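Local coordinates for protein phosphoribosylaminoimidazole-succinocarboxamide synthase (Ehrlichia chaffeensis str. Arkansas, PDB 3KRE) that catalyses the ATP-dependent joining of L-aspartate to a carboxylated aminoimidazole ribonucleotide, a step of de novo purine biosynthesis, at residues K67-L70 with N71-S75; Y250-V253 with A254-N258. All coordinates share one frame; numbering follows the deposited sequence.

How the contacts relate
Contact 1 (67-75) forms the first two turns of helix 67-84, and contact 2 (250-258) the last two turns of helix 246-257 and the residue that ends it; their centres lie 10 Å apart on the same side of the chain's centre. The two helices pack directly. Tyr250 reaches Lys67, with 3.7 Å from its CE1 to Lys67 CG, and its ring also meets the side chain of Asn71. Leu70 CD1 comes to 3.5 Å from Arg251 N, and Ile74 CD1 to 3.7 Å from Tyr250 O. Asp221 joins both contacts, its carboxylate taking a salt bridge from Lys67 NZ and a hydrogen bond with Tyr250 OH. The 1,2-ethanediol bound at contact 2 probably came from the crystallisation liquor.

Contact 1 (K67-L70 with N71-S75); sequences KGIL and NNYIS
Ile69 and Tyr73, one helical turn apart, lie side by side and point the same way, and the methyl CG2 of Ile69 comes obliquely, from off the ring plane, to the CD2-CE2 side of the phenol ring. The closest pair is Ile69 CG2 to Tyr73 CE2, 3.5 Å. With chi1 of Ile69 at -68°, CG1 lies beside the backbone N and CG2 takes the position opposite that N, alongside the ring. Tyr73 CD2 also lies 3.4 Å from Ile69 O, the same carbonyl oxygen that accepts the backbone N-H of Tyr73 in a nearly straight bond (172°). On another side of the helix the Lys67 and Asn71 side chains slant across one another, and Asn71 CB packs 3.4 Å from Lys67 O. The lysine runs extended as far as CE and bends at its last torsion (chi4 -81°); its NZ is held by the carboxylate of Asp221 and the carbonyl of Glu52. Ile74 folds its CG1 arm back over the preceding turn, 3.2 Å from Leu70 O. Asn72 CB sits equally close to Gly68 O, while its buried amide is satisfied beyond the helix, OD1 by Gln100 and ND2 weakly by the carbonyls of Asn96 and Gln97. Four successive i to i+4 bonds, from Asn71 N to Lys67 O through Ile74 N to Leu70 O, bind the two turns; the last measures 2.8 Å. The whole is the regular, largely buried start of an alpha-helix, packed against strands 44-49 and 91-94 and against helix 246-257 in the SAICAR synthetase fold.

Contact 2 (Y250-V253 with A254-N258); sequences YREV and AHKLN. With EDO (1,2-ethanediol), chain H.
The imidazole of His255 has Arg251 over it: CG of the arginine stands 3.7 Å from the ring centroid, 30° off the normal, a CH-pi contact made by an aliphatic methylene. Arg251 O lies over the same face, offset toward the rim, 3.2 Å from His255 CG, and this oxygen also accepts the backbone N-H of His255. A chi1 of -157° turns the Arg251 chain away from its own backbone N and alongside the histidine; it then bends at chi3 and carries its guanidinium past the ring, the two planes 39° apart, and NH2 ends in a salt bridge with Glu66. The carboxylate of Glu252 accepts a 2.8 Å hydrogen bond at OE1 from O1 of 1,2-ethanediol, a molecule also held by Lys232 and Asn245. Glu252 CG lies 4.1 Å from Lys256 CD as the two chains run side by side. Their charged ends stay apart, 4.7 Å from Glu252 OE2 to Lys256 NZ; Lys256 NZ hydrogen-bonds to Val190 O, with a long, weak ion pair to Asp227. Val253 and Leu257 lie side by side on the buried side of the helix, CG1 of the valine 3.8 Å from CD1 of the leucine. Asn258, with positive phi, ends the helix in a Schellman motif, its N bonded to His255 O at 3.1 Å. Val253 and Leu257 press on Phe187 of helix 166-189, Val253 also on Leu225 of strand 223-227 and on Ile74 of helix 67-84; the last turns of helix 246-257 thus pack against two helices and a strand.

Contact 1 (K67-L70 with N71-S75)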
loop_
_atom_site.group_PDB
_atom_site.type_symbol
_atom_site.label_atom_id
_atom_site.label_comp_id
_atom_site.label_asym_id
_atom_site.label_seq_id
_atom_site.Cartn_x
_atom_site.Cartn_y
_atom_site.Cartn_z
ATOM N N LYS A 67 -14.360 4.121 -5.420
ATOM C CA LYS A 67 -13.110 4.069 -4.655
ATOM C C LYS A 67 -12.102 3.178 -5.365
ATOM O O LYS A 67 -10.919 3.503 -5.451
ATOM C CB LYS A 67 -13.381 3.584 -3.240
ATOM C CG LYS A 67 -12.224 3.076 -2.445
ATOM C CD LYS A 67 -12.747 2.182 -1.347
ATOM C CE LYS A 67 -11.673 1.398 -0.757
ATOM N NZ LYS A 67 -11.286 0.195 -1.513
ATOM N N GLY A 68 -12.562 2.067 -5.925
ATOM C CA GLY A 68 -11.637 1.181 -6.640
ATOM C C GLY A 68 -11.047 1.744 -7.900
ATOM O O GLY A 68 -9.903 1.446 -8.257
ATOM N N ILE A 69 -11.853 2.516 -8.620
ATOM C CA ILE A 69 -11.387 3.167 -9.811
ATOM C C ILE A 69 -10.274 4.134 -9.453
ATOM O O ILE A 69 -9.207 4.145 -10.070
ATOM C CB ILE A 69 -12.551 3.882 -10.537
ATOM C CG1 ILE A 69 -13.532 2.824 -11.089
ATOM C CG2 ILE A 69 -12.009 4.810 -11.653
ATOM C CD1 ILE A 69 -14.826 3.394 -11.673
ATOM N N LEU A 70 -10.510 4.963 -8.445
ATOM C CA LEU A 70 -9.493 5.916 -8.053
ATOM C C LEU A 70 -8.228 5.233 -7.517
ATOM O O LEU A 70 -7.111 5.637 -7.855
ATOM C CB LEU A 70 -10.050 6.930 -7.048
ATOM C CG LEU A 70 -11.185 7.799 -7.545
ATOM C CD1 LEU A 70 -11.670 8.646 -6.344
ATOM C CD2 LEU A 70 -10.709 8.680 -8.723
ATOM N N ASN A 71 -8.395 4.152 -6.752
ATOM C CA ASN A 71 -7.252 3.405 -6.226
ATOM C C ASN A 71 -6.442 2.746 -7.350
ATOM O O ASN A 71 -5.199 2.788 -7.353
ATOM C CB ASN A 71 -7.692 2.353 -5.174
ATOM C CG ASN A 71 -8.008 2.957 -3.821
ATOM O OD1 ASN A 71 -8.460 2.258 -2.895
ATOM N ND2 ASN A 71 -7.799 4.227 -3.697
ATOM N N ASN A 72 -7.143 2.218 -8.351
ATOM C CA ASN A 72 -6.503 1.671 -9.532
ATOM C C ASN A 72 -5.626 2.716 -10.238
ATOM O O ASN A 72 -4.438 2.486 -10.518
ATOM C CB ASN A 72 -7.570 1.121 -10.480
ATOM C CG ASN A 72 -6.989 0.520 -11.718
ATOM O OD1 ASN A 72 -6.017 -0.270 -11.647
ATOM N ND2 ASN A 72 -7.559 0.869 -12.869
ATOM N N TYR A 73 -6.216 3.870 -10.518
ATOM C CA TYR A 73 -5.477 4.966 -11.157
ATOM C C TYR A 73 -4.321 5.491 -10.305
ATOM O O TYR A 73 -3.218 5.676 -10.809
ATOM C CB TYR A 73 -6.390 6.109 -11.531
ATOM C CG TYR A 73 -7.373 5.789 -12.641
ATOM C CD1 TYR A 73 -6.974 5.013 -13.736
ATOM C CD2 TYR A 73 -8.637 6.340 -12.652
ATOM C CE1 TYR A 73 -7.825 4.754 -14.768
ATOM C CE2 TYR A 73 -9.518 6.089 -13.693
ATOM C CZ TYR A 73 -9.095 5.276 -14.751
ATOM O OH TYR A 73 -9.906 5.001 -15.845
ATOM N N ILE A 74 -4.559 5.709 -9.021
ATOM C CA ILE A 74 -3.508 6.195 -8.135
ATOM C C ILE A 74 -2.379 5.169 -8.013
ATOM O O ILE A 74 -1.199 5.522 -8.122
ATOM C CB ILE A 74 -4.054 6.557 -6.714
ATOM C CG1 ILE A 74 -4.945 7.762 -6.830
ATOM C CG2 ILE A 74 -2.902 6.832 -5.736
ATOM C CD1 ILE A 74 -5.897 8.015 -5.582
ATOM N N SER A 75 -2.723 3.915 -7.811
ATOM C CA SER A 75 -1.683 2.877 -7.652
ATOM C C SER A 75 -0.841 2.658 -8.912
ATOM O O SER A 75 0.405 2.605 -8.849
ATOM C CB SER A 75 -2.320 1.565 -7.176
ATOM O OG SER A 75 -1.320 0.669 -6.751
#

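Contact 2 (Y250-V253 with A254-N258)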
loop_
_atom_site.group_PDB
_atom_site.type_symbol
_atom_site.label_atom_id
_atom_site.label_comp_id
_atom_site.label_asym_id
_atom_site.label_seq_id
_atom_site.Cartn_x
_atom_site.Cartn_y
_atom_site.Cartn_z
ATOM N N TYR A 250 -10.222 10.743 -1.729
ATOM C CA TYR A 250 -9.499 9.915 -2.702
ATOM C C TYR A 250 -9.416 10.647 -4.041
ATOM O O TYR A 250 -8.386 10.589 -4.709
ATOM C CB TYR A 250 -10.190 8.576 -2.924
ATOM C CG TYR A 250 -10.087 7.571 -1.787
ATOM C CD1 TYR A 250 -9.745 6.258 -2.046
ATOM C CD2 TYR A 250 -10.291 7.934 -0.460
ATOM C CE1 TYR A 250 -9.642 5.306 -1.016
ATOM C CE2 TYR A 250 -10.186 6.984 0.581
ATOM C CZ TYR A 250 -9.896 5.674 0.280
ATOM O OH TYR A 250 -9.788 4.754 1.298
ATOM N N ARG A 251 -10.484 11.341 -4.419
ATOM C CA ARG A 251 -10.481 12.107 -5.667
ATOM C C ARG A 251 -9.531 13.290 -5.612
ATOM O O ARG A 251 -8.848 13.602 -6.595
ATOM C CB ARG A 251 -11.875 12.601 -6.050
ATOM C CG ARG A 251 -11.996 12.896 -7.541
ATOM C CD ARG A 251 -13.379 13.401 -7.902
ATOM N NE ARG A 251 -14.369 12.321 -7.803
ATOM C CZ ARG A 251 -15.394 12.272 -6.959
ATOM N NH1 ARG A 251 -15.635 13.255 -6.094
ATOM N NH2 ARG A 251 -16.208 11.231 -7.001
ATOM N N GLU A 252 -9.452 13.952 -4.465
ATOM C CA GLU A 252 -8.441 15.000 -4.311
ATOM C C GLU A 252 -7.016 14.475 -4.539
ATOM O O GLU A 252 -6.193 15.131 -5.214
ATOM C CB GLU A 252 -8.584 15.658 -2.928
ATOM C CG GLU A 252 -7.554 16.747 -2.585
ATOM C CD GLU A 252 -7.913 17.613 -1.358
ATOM O OE1 GLU A 252 -9.113 17.678 -0.969
ATOM O OE2 GLU A 252 -7.000 18.275 -0.816
ATOM N N VAL A 253 -6.707 13.302 -3.982
ATOM C CA VAL A 253 -5.382 12.722 -4.170
ATOM C C VAL A 253 -5.187 12.467 -5.683
ATOM O O VAL A 253 -4.148 12.841 -6.270
ATOM C CB VAL A 253 -5.197 11.410 -3.386
ATOM C CG1 VAL A 253 -3.823 10.726 -3.741
ATOM C CG2 VAL A 253 -5.334 11.668 -1.880
ATOM N N ALA A 254 -6.185 11.859 -6.318
ATOM C CA ALA A 254 -6.076 11.592 -7.757
ATOM C C ALA A 254 -5.892 12.853 -8.590
ATOM O O ALA A 254 -5.078 12.892 -9.533
ATOM C CB ALA A 254 -7.259 10.806 -8.262
ATOM N N HIS A 255 -6.648 13.881 -8.261
ATOM C CA HIS A 255 -6.538 15.122 -8.993
ATOM C C HIS A 255 -5.205 15.775 -8.849
ATOM O O HIS A 255 -4.631 16.228 -9.833
ATOM C CB HIS A 255 -7.619 16.094 -8.571
ATOM C CG HIS A 255 -8.976 15.713 -9.041
ATOM N ND1 HIS A 255 -10.124 16.281 -8.539
ATOM C CD2 HIS A 255 -9.372 14.827 -9.987
ATOM C CE1 HIS A 255 -11.171 15.750 -9.145
ATOM N NE2 HIS A 255 -10.740 14.875 -10.039
ATOM N N LYS A 256 -4.728 15.883 -7.609
ATOM C CA LYS A 256 -3.423 16.509 -7.332
ATOM C C LYS A 256 -2.266 15.743 -7.953
ATOM O O LYS A 256 -1.295 16.353 -8.411
ATOM C CB LYS A 256 -3.220 16.629 -5.832
ATOM C CG LYS A 256 -4.098 17.718 -5.258
ATOM C CD LYS A 256 -3.799 17.941 -3.800
ATOM C CE LYS A 256 -3.917 19.421 -3.471
ATOM N NZ LYS A 256 -2.882 19.763 -2.529
ATOM N N LEU A 257 -2.376 14.415 -8.018
ATOM C CA LEU A 257 -1.392 13.607 -8.699
ATOM C C LEU A 257 -1.482 13.642 -10.242
ATOM O O LEU A 257 -0.509 13.253 -10.928
ATOM C CB LEU A 257 -1.483 12.154 -8.226
ATOM C CG LEU A 257 -1.002 11.888 -6.802
ATOM C CD1 LEU A 257 -1.187 10.412 -6.473
ATOM C CD2 LEU A 257 0.466 12.230 -6.633
ATOM N N ASN A 258 -2.620 14.097 -10.774
ATOM C CA ASN A 258 -2.927 13.973 -12.209
ATOM C C ASN A 258 -2.904 12.509 -12.636
ATOM O O ASN A 258 -2.372 12.166 -13.698
ATOM C CB ASN A 258 -1.952 14.799 -13.061
ATOM C CG ASN A 258 -2.476 15.082 -14.448
ATOM O OD1 ASN A 258 -3.684 14.997 -14.714
ATOM N ND2 ASN A 258 -1.556 15.443 -15.366
HETATM C C1 EDO H . -10.876 15.915 1.197
HETATM O O1 EDO H . -10.699 17.332 1.352
HETATM C C2 EDO H . -12.258 15.412 1.604
HETATM O O2 EDO H . -13.266 16.295 1.078
#